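Local coordinates for protein NDP-N-acetyl-D-galactosaminuronic acid dehydrogenase (Methanosarcina mazei Go1, PDB 3G79) that probably catalyses the NAD-dependent oxidation of UDP-N-acetylmannosamine to the corresponding uronic acid, at residues I21-M26 with E44-F49; V105-Q110 with V143-T148; S428-D433 with D456-K461. All coordinates share one frame; numbering follows the deposited sequence.

Overall arrangement
From the N terminus, contact 1 comes first. It closes the loop that runs through helix 30-39 and pairs strand 20-24 with strand 45-49. Contact 2 opens only after contact 1 has closed. Its loop runs through helix 124-136 and pairs strand 104-107 with strand 142-145. The two loops follow in series, yet their contacts touch, with centres about 11 Å apart: strands 20-24 and 104-107 are neighbours in the sheet of the NAD-binding domain. Contact 3 comes last, near the C terminus. It closes the loop through helix 432-439 and strand 445-448, beside the second, parallel sheet. Its centre lies about 51 Å from that of contact 2. No loop encloses or crosses another.

Contact 1 of 3, residues I21-M26 with E44-F49; sequences IGVLGM and EKVLGF
F49 turns the edge of its ring to strand 21-24. Its CD2 lies 3.5 Å from V23 O, and its CE2 lies 4.0 Å from G22 CA. A side chain on G22 would crowd that edge. L24 packs on the same face of the sheet, its CG 3.9 Å from F49 CB. I21 and V46 meet on the other face, where I21 CB comes 4.1 Å from V46 CG2. V46 CG1 is anti to the backbone N (chi1 174°) and faces V23 CG2 at 4.4 Å. Helix 30-39, which links the two strands in a beta-alpha-beta unit, covers this side through F37 and A34. M26 reaches back past the strand end and sets SD 3.8 Å from G48 CA. A CB on G48 would clash with the M26 methyl. The strands are parallel and share four backbone hydrogen bonds, among them V23 N to L47 O at 2.6 Å and F49 N to V23 O. G25 begins a glycine pattern consistent with a Rossmann dinucleotide-binding turn. Across the contact the main chain supplies the hydrogen bonds and fixes the register; apolar side chains pack on both faces, the M26 thioether on that of V46.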
loop_
_atom_site.group_PDB
_atom_site.type_symbol
_atom_site.label_atom_id
_atom_site.label_comp_id
_atom_site.label_asym_id
_atom_site.label_seq_id
_atom_site.Cartn_x
_atom_site.Cartn_y
_atom_site.Cartn_z
ATOM N N ILE A 21 -25.419 26.324 18.303
ATOM C CA ILE A 21 -24.979 24.970 18.047
ATOM C C ILE A 21 -25.279 24.130 19.280
ATOM O O ILE A 21 -25.262 24.627 20.372
ATOM C CB ILE A 21 -23.449 24.973 17.740
ATOM C CG1 ILE A 21 -23.208 25.728 16.429
ATOM C CG2 ILE A 21 -22.871 23.555 17.679
ATOM C CD1 ILE A 21 -21.734 25.934 16.104
ATOM N N GLY A 22 -25.539 22.854 19.104
ATOM C CA GLY A 22 -25.797 21.992 20.246
ATOM C C GLY A 22 -24.893 20.798 20.100
ATOM O O GLY A 22 -24.632 20.360 18.980
ATOM N N VAL A 23 -24.348 20.316 21.213
ATOM C CA VAL A 23 -23.670 19.006 21.174
ATOM C C VAL A 23 -24.318 18.026 22.138
ATOM O O VAL A 23 -24.599 18.376 23.296
ATOM C CB VAL A 23 -22.183 19.136 21.429
ATOM C CG1 VAL A 23 -21.531 17.805 21.363
ATOM C CG2 VAL A 23 -21.566 20.060 20.377
ATOM N N LEU A 24 -24.619 16.838 21.636
ATOM C CA LEU A 24 -25.139 15.765 22.466
ATOM C C LEU A 24 -24.029 14.767 22.690
ATOM O O LEU A 24 -23.407 14.294 21.713
ATOM C CB LEU A 24 -26.292 15.036 21.780
ATOM C CG LEU A 24 -27.731 15.509 21.900
ATOM C CD1 LEU A 24 -28.002 16.557 20.888
ATOM C CD2 LEU A 24 -28.645 14.340 21.681
ATOM N N GLY A 25 -23.792 14.422 23.958
ATOM C CA GLY A 25 -22.728 13.456 24.279
ATOM C C GLY A 25 -21.588 14.139 25.016
ATOM O O GLY A 25 -20.520 14.467 24.422
ATOM N N MET A 26 -21.801 14.362 26.315
ATOM C CA MET A 26 -20.771 15.012 27.101
ATOM C C MET A 26 -19.644 14.033 27.536
ATOM O O MET A 26 -19.415 13.794 28.720
ATOM C CB MET A 26 -21.386 15.828 28.240
ATOM C CG MET A 26 -22.190 17.055 27.757
ATOM S SD MET A 26 -21.331 18.248 26.656
ATOM C CE MET A 26 -21.153 19.547 27.734
ATOM N N GLU A 44 -22.210 31.906 18.591
ATOM C CA GLU A 44 -22.660 32.727 19.733
ATOM C C GLU A 44 -22.732 31.937 21.033
ATOM O O GLU A 44 -22.314 32.419 22.088
ATOM C CB GLU A 44 -24.022 33.408 19.471
ATOM C CG GLU A 44 -23.980 34.651 18.567
ATOM C CD GLU A 44 -25.373 35.156 18.110
ATOM O OE1 GLU A 44 -25.405 36.122 17.311
ATOM O OE2 GLU A 44 -26.423 34.604 18.540
ATOM N N LYS A 45 -23.286 30.732 20.949
ATOM C CA LYS A 45 -23.658 29.969 22.126
ATOM C C LYS A 45 -23.874 28.535 21.738
ATOM O O LYS A 45 -24.607 28.234 20.780
ATOM C CB LYS A 45 -24.931 30.519 22.799
ATOM C CG LYS A 45 -25.442 29.620 23.950
ATOM C CD LYS A 45 -26.324 30.367 24.972
ATOM C CE LYS A 45 -25.543 30.798 26.217
ATOM N NZ LYS A 45 -25.044 29.603 26.951
ATOM N N VAL A 46 -23.218 27.661 22.493
ATOM C CA VAL A 46 -23.313 26.228 22.322
ATOM C C VAL A 46 -23.994 25.641 23.549
ATOM O O VAL A 46 -23.733 26.053 24.672
ATOM C CB VAL A 46 -21.902 25.613 22.136
ATOM C CG1 VAL A 46 -21.940 24.068 22.101
ATOM C CG2 VAL A 46 -21.185 26.233 20.882
ATOM N N LEU A 47 -24.871 24.677 23.319
ATOM C CA LEU A 47 -25.484 23.911 24.375
ATOM C C LEU A 47 -24.915 22.530 24.314
ATOM O O LEU A 47 -24.801 21.949 23.229
ATOM C CB LEU A 47 -26.994 23.840 24.159
ATOM C CG LEU A 47 -27.794 25.153 24.196
ATOM C CD1 LEU A 47 -29.215 24.896 23.803
ATOM C CD2 LEU A 47 -27.765 25.854 25.558
ATOM N N GLY A 48 -24.526 22.006 25.471
ATOM C CA GLY A 48 -24.162 20.610 25.610
ATOM C C GLY A 48 -25.267 19.872 26.371
ATOM O O GLY A 48 -25.764 20.328 27.437
ATOM N N PHE A 49 -25.626 18.712 25.843
ATOM C CA PHE A 49 -26.766 17.997 26.328
ATOM C C PHE A 49 -26.372 16.782 27.157
ATOM O O PHE A 49 -25.657 15.879 26.672
ATOM C CB PHE A 49 -27.711 17.682 25.163
ATOM C CG PHE A 49 -28.379 18.916 24.629
ATOM C CD1 PHE A 49 -29.505 19.437 25.267
ATOM C CD2 PHE A 49 -27.830 19.606 23.534
ATOM C CE1 PHE A 49 -30.087 20.595 24.828
ATOM C CE2 PHE A 49 -28.404 20.770 23.092
ATOM C CZ PHE A 49 -29.517 21.277 23.733
#

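Contact 2 of 3, residues V105-Q110 with V143-T148; sequences VTLAIQ and VVLEST
The E146 carboxylate has T106 over one face. T106 OG1 stands 3.4 Å from E146 CD, and the two side chains cross at about a right angle. The still closer approach of T106 CG2 to OE1 is doubtful. Close to the carboxylate plane, A108 CB comes 3.3 Å from E146 OE1. The other oxygen, OE2, is held from beyond the two segments: R197 makes a salt bridge to it and Y214 OH a hydrogen bond. An alanine in place of E146 would probably leave R197 without this negative mate and Y214 without this hydrogen bond, and open a gap beside T106. On the face of the sheet opposite T106, L107 and L145 lie side by side and point the same way, with L107 CD1 3.5 Å from L145 CD2. The same methyl meets V143 CG1 at 3.8 Å. Helix 124-136 packs here through I130 and V133. It links the two parallel strands 104-107 and 142-145 as a beta-alpha-beta unit of the Rossmann-type NAD-binding domain. Backbone bonds pair the strands, with L107 N to V144 O nearly straight at 174°. At the end of its strand L107 O takes two donors from just past the end of strand 142-145. E146 N reaches it at 2.9 Å, tilted 33° from the carbonyl plane, and S147 N at 3.1 Å. S147 CB points toward 105-110, and OG sits beside its own backbone N (chi1 -48°). From there OG donates to I109 O at 2.7 Å, and L126 of helix 124-136 also touches S147.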
loop_
_atom_site.group_PDB
_atom_site.type_symbol
_atom_site.label_atom_id
_atom_site.label_comp_id
_atom_site.label_asym_id
_atom_site.label_seq_id
_atom_site.Cartn_x
_atom_site.Cartn_y
_atom_site.Cartn_z
ATOM N N VAL A 105 -27.118 20.839 15.411
ATOM C CA VAL A 105 -26.873 19.930 16.505
ATOM C C VAL A 105 -25.982 18.822 16.012
ATOM O O VAL A 105 -26.209 18.265 14.953
ATOM C CB VAL A 105 -28.141 19.279 17.029
ATOM C CG1 VAL A 105 -27.847 18.486 18.264
ATOM C CG2 VAL A 105 -29.144 20.322 17.341
ATOM N N THR A 106 -25.023 18.476 16.858
ATOM C CA THR A 106 -24.041 17.428 16.643
ATOM C C THR A 106 -24.244 16.249 17.649
ATOM O O THR A 106 -24.490 16.476 18.854
ATOM C CB THR A 106 -22.667 18.092 16.746
ATOM O OG1 THR A 106 -22.048 18.106 15.464
ATOM C CG2 THR A 106 -21.804 17.441 17.758
ATOM N N LEU A 107 -24.178 15.014 17.140
ATOM C CA LEU A 107 -24.187 13.794 17.968
ATOM C C LEU A 107 -22.829 13.203 18.045
ATOM O O LEU A 107 -22.357 12.576 17.095
ATOM C CB LEU A 107 -25.108 12.707 17.409
ATOM C CG LEU A 107 -26.526 13.254 17.418
ATOM C CD1 LEU A 107 -26.984 13.445 15.989
ATOM C CD2 LEU A 107 -27.393 12.311 18.188
ATOM N N ALA A 108 -22.240 13.379 19.218
ATOM C CA ALA A 108 -20.875 12.999 19.517
ATOM C C ALA A 108 -20.908 12.008 20.658
ATOM O O ALA A 108 -20.254 12.171 21.665
ATOM C CB ALA A 108 -20.056 14.278 19.902
ATOM N N ILE A 109 -21.687 10.960 20.495
ATOM C CA ILE A 109 -21.986 10.112 21.615
ATOM C C ILE A 109 -21.073 8.909 21.526
ATOM O O ILE A 109 -20.994 8.281 20.453
ATOM C CB ILE A 109 -23.472 9.756 21.606
ATOM C CG1 ILE A 109 -24.288 10.926 22.165
ATOM C CG2 ILE A 109 -23.734 8.450 22.380
ATOM C CD1 ILE A 109 -25.779 10.837 21.949
ATOM N N GLN A 110 -20.350 8.612 22.617
ATOM C CA GLN A 110 -19.490 7.433 22.660
ATOM C C GLN A 110 -20.257 6.253 22.067
ATOM O O GLN A 110 -21.423 6.018 22.389
ATOM C CB GLN A 110 -18.967 7.139 24.086
ATOM C CG GLN A 110 -17.658 7.940 24.477
ATOM C CD GLN A 110 -17.387 8.077 26.021
ATOM O OE1 GLN A 110 -16.685 9.008 26.470
ATOM N NE2 GLN A 110 -17.954 7.153 26.819
ATOM N N VAL A 143 -28.232 18.635 11.288
ATOM C CA VAL A 143 -27.873 17.573 12.204
ATOM C C VAL A 143 -26.616 16.919 11.693
ATOM O O VAL A 143 -26.486 16.623 10.487
ATOM C CB VAL A 143 -29.038 16.524 12.312
ATOM C CG1 VAL A 143 -28.706 15.438 13.273
ATOM C CG2 VAL A 143 -30.337 17.196 12.753
ATOM N N VAL A 144 -25.670 16.699 12.589
ATOM C CA VAL A 144 -24.436 16.020 12.220
ATOM C C VAL A 144 -24.117 14.802 13.093
ATOM O O VAL A 144 -23.988 14.909 14.311
ATOM C CB VAL A 144 -23.187 16.952 12.267
ATOM C CG1 VAL A 144 -21.999 16.271 11.572
ATOM C CG2 VAL A 144 -23.467 18.246 11.571
ATOM N N LEU A 145 -23.944 13.655 12.442
ATOM C CA LEU A 145 -23.358 12.508 13.107
ATOM C C LEU A 145 -21.836 12.642 13.191
ATOM O O LEU A 145 -21.135 12.563 12.156
ATOM C CB LEU A 145 -23.733 11.212 12.397
ATOM C CG LEU A 145 -25.211 10.788 12.286
ATOM C CD1 LEU A 145 -25.361 9.281 12.169
ATOM C CD2 LEU A 145 -25.972 11.233 13.485
ATOM N N GLU A 146 -21.352 12.821 14.429
ATOM C CA GLU A 146 -19.922 12.802 14.730
ATOM C C GLU A 146 -19.419 11.445 15.254
ATOM O O GLU A 146 -18.241 11.153 15.114
ATOM C CB GLU A 146 -19.526 13.928 15.707
ATOM C CG GLU A 146 -19.566 15.327 15.122
ATOM C CD GLU A 146 -19.175 16.424 16.130
ATOM O OE1 GLU A 146 -19.448 16.266 17.348
ATOM O OE2 GLU A 146 -18.599 17.447 15.706
ATOM N N SER A 147 -20.293 10.622 15.844
ATOM C CA SER A 147 -19.918 9.266 16.337
ATOM C C SER A 147 -19.491 8.353 15.170
ATOM O O SER A 147 -20.013 8.437 14.067
ATOM C CB SER A 147 -21.069 8.595 17.099
ATOM O OG SER A 147 -21.681 9.452 18.073
ATOM N N THR A 148 -18.528 7.473 15.424
ATOM C CA THR A 148 -18.066 6.503 14.427
ATOM C C THR A 148 -19.212 5.552 14.052
ATOM O O THR A 148 -19.744 4.866 14.904
ATOM C CB THR A 148 -16.843 5.731 15.002
ATOM O OG1 THR A 148 -15.741 6.637 15.194
ATOM C CG2 THR A 148 -16.438 4.563 14.092
#

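Contact 3 of 3, residues S428-D433 with D456-K461; sequences SSLKAD and DEFIGK
A432 N gives its hydrogen to E457 OE1 at 3.0 Å. The bond is nearly straight, 170° at the hydrogen, and meets the carboxylate from above its plane. E457 CG is anti to the backbone N (chi1 -172°), and the chain beyond CG is extended. The glutamate thus spans the distance from its own helix to the start of the preceding helix, 432-439. K431 holds the N-cap position and A432 follows it. The carboxylate therefore sits at the positive end of helix 432-439, which would probably favour its negative charge. K431 CA adds a looser contact with the same oxygen, at 3.6 Å. Beside this bond A432 lies on the ring of F458. Its CB is 3.8 Å from the ring centroid and only 7° off the normal, a CH-pi contact over the centre of the face. At the ring edge L430 O lies in plane, 3.5 Å from F458 CZ. L430 CD2 also approaches CZ, at 4.3 Å. F463, beyond the two segments, meets F458 edge-to-face. K461 CG comes 4.0 Å from A432 CB. K461 NZ forms a salt bridge with D433 OD1, the two side chains crossing at about a right angle. That bond is modelled very short and the place of OD1 is less sure, so the exact geometry is doubtful. K461 O in turn accepts a hydrogen bond from K436 NZ of helix 432-439. The contact joins two successive connections in a parallel alpha/beta fold: helix 432-439 leads from strand 417-420 to strand 445-448, and helix 455-459 leads on to strand 464-467. This is the Rossmann-like C-terminal domain which in this family binds the UDP part of the substrate.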
loop_
_atom_site.group_PDB
_atom_site.type_symbol
_atom_site.label_atom_id
_atom_site.label_comp_id
_atom_site.label_asym_id
_atom_site.label_seq_id
_atom_site.Cartn_x
_atom_site.Cartn_y
_atom_site.Cartn_z
ATOM N N SER A 428 13.123 -5.868 24.191
ATOM C CA SER A 428 14.272 -5.447 23.373
ATOM C C SER A 428 15.553 -5.422 24.207
ATOM O O SER A 428 16.663 -5.508 23.663
ATOM C CB SER A 428 14.015 -4.073 22.728
ATOM O OG SER A 428 14.513 -4.038 21.386
ATOM N N SER A 429 15.385 -5.310 25.529
ATOM C CA SER A 429 16.502 -5.354 26.453
ATOM C C SER A 429 16.801 -6.773 26.932
ATOM O O SER A 429 17.858 -7.008 27.510
ATOM C CB SER A 429 16.291 -4.392 27.625
ATOM O OG SER A 429 15.193 -4.796 28.410
ATOM N N LEU A 430 15.911 -7.732 26.663
ATOM C CA LEU A 430 16.164 -9.134 27.040
ATOM C C LEU A 430 17.520 -9.627 26.527
ATOM O O LEU A 430 17.779 -9.654 25.309
ATOM C CB LEU A 430 15.030 -10.064 26.564
ATOM C CG LEU A 430 15.095 -11.563 26.916
ATOM C CD1 LEU A 430 14.775 -11.841 28.377
ATOM C CD2 LEU A 430 14.178 -12.372 26.048
ATOM N N LYS A 431 18.374 -10.031 27.461
ATOM C CA LYS A 431 19.730 -10.492 27.137
ATOM C C LYS A 431 19.813 -12.024 27.163
ATOM O O LYS A 431 19.221 -12.671 28.047
ATOM C CB LYS A 431 20.788 -9.838 28.065
ATOM C CG LYS A 431 20.228 -9.246 29.369
ATOM C CD LYS A 431 21.260 -9.228 30.522
ATOM C CE LYS A 431 20.572 -8.977 31.894
ATOM N NZ LYS A 431 21.270 -9.621 33.070
ATOM N N ALA A 432 20.533 -12.596 26.192
ATOM C CA ALA A 432 20.571 -14.045 26.022
ATOM C C ALA A 432 20.940 -14.832 27.302
ATOM O O ALA A 432 20.234 -15.764 27.676
ATOM C CB ALA A 432 21.495 -14.441 24.838
ATOM N N ASP A 433 22.038 -14.452 27.954
ATOM C CA ASP A 433 22.527 -15.103 29.174
ATOM C C ASP A 433 21.424 -15.368 30.175
ATOM O O ASP A 433 21.286 -16.475 30.712
ATOM C CB ASP A 433 23.511 -14.184 29.905
ATOM C CG ASP A 433 24.861 -14.154 29.285
ATOM O OD1 ASP A 433 25.198 -15.100 28.554
ATOM O OD2 ASP A 433 25.583 -13.157 29.541
ATOM N N ASP A 456 21.916 -13.483 16.498
ATOM C CA ASP A 456 23.235 -14.074 16.714
ATOM C C ASP A 456 23.627 -14.155 18.173
ATOM O O ASP A 456 24.234 -15.139 18.603
ATOM C CB ASP A 456 24.304 -13.415 15.853
ATOM C CG ASP A 456 24.056 -13.635 14.351
ATOM O OD1 ASP A 456 23.307 -14.561 13.989
ATOM O OD2 ASP A 456 24.601 -12.879 13.528
ATOM N N GLU A 457 23.227 -13.143 18.942
ATOM C CA GLU A 457 23.390 -13.144 20.385
ATOM C C GLU A 457 22.827 -14.440 21.011
ATOM O O GLU A 457 23.497 -15.096 21.812
ATOM C CB GLU A 457 22.723 -11.912 20.977
ATOM C CG GLU A 457 22.993 -11.687 22.469
ATOM C CD GLU A 457 22.116 -10.590 23.060
ATOM O OE1 GLU A 457 21.864 -10.622 24.298
ATOM O OE2 GLU A 457 21.672 -9.697 22.288
ATOM N N PHE A 458 21.621 -14.807 20.604
ATOM C CA PHE A 458 20.906 -15.923 21.186
ATOM C C PHE A 458 21.313 -17.272 20.618
ATOM O O PHE A 458 21.400 -18.258 21.373
ATOM C CB PHE A 458 19.393 -15.708 21.059
ATOM C CG PHE A 458 18.844 -14.673 22.022
ATOM C CD1 PHE A 458 18.024 -15.056 23.082
ATOM C CD2 PHE A 458 19.152 -13.322 21.871
ATOM C CE1 PHE A 458 17.507 -14.121 23.955
ATOM C CE2 PHE A 458 18.634 -12.366 22.746
ATOM C CZ PHE A 458 17.823 -12.764 23.794
ATOM N N ILE A 459 21.560 -17.319 19.309
ATOM C CA ILE A 459 22.083 -18.518 18.662
ATOM C C ILE A 459 23.457 -18.912 19.262
ATOM O O ILE A 459 23.697 -20.074 19.601
ATOM C CB ILE A 459 22.185 -18.307 17.133
ATOM C CG1 ILE A 459 20.801 -18.231 16.477
ATOM C CG2 ILE A 459 22.968 -19.377 16.497
ATOM C CD1 ILE A 459 20.850 -17.784 15.008
ATOM N N GLY A 460 24.340 -17.930 19.424
ATOM C CA GLY A 460 25.698 -18.196 19.931
ATOM C C GLY A 460 25.736 -18.707 21.359
ATOM O O GLY A 460 26.767 -19.168 21.845
ATOM N N LYS A 461 24.587 -18.618 22.015
ATOM C CA LYS A 461 24.435 -18.890 23.436
ATOM C C LYS A 461 23.607 -20.174 23.616
ATOM O O LYS A 461 23.074 -20.434 24.708
ATOM C CB LYS A 461 23.744 -17.681 24.083
ATOM C CG LYS A 461 23.643 -17.676 25.593
ATOM C CD LYS A 461 24.915 -17.156 26.291
ATOM C CE LYS A 461 24.944 -17.650 27.762
ATOM N NZ LYS A 461 26.174 -17.275 28.569
#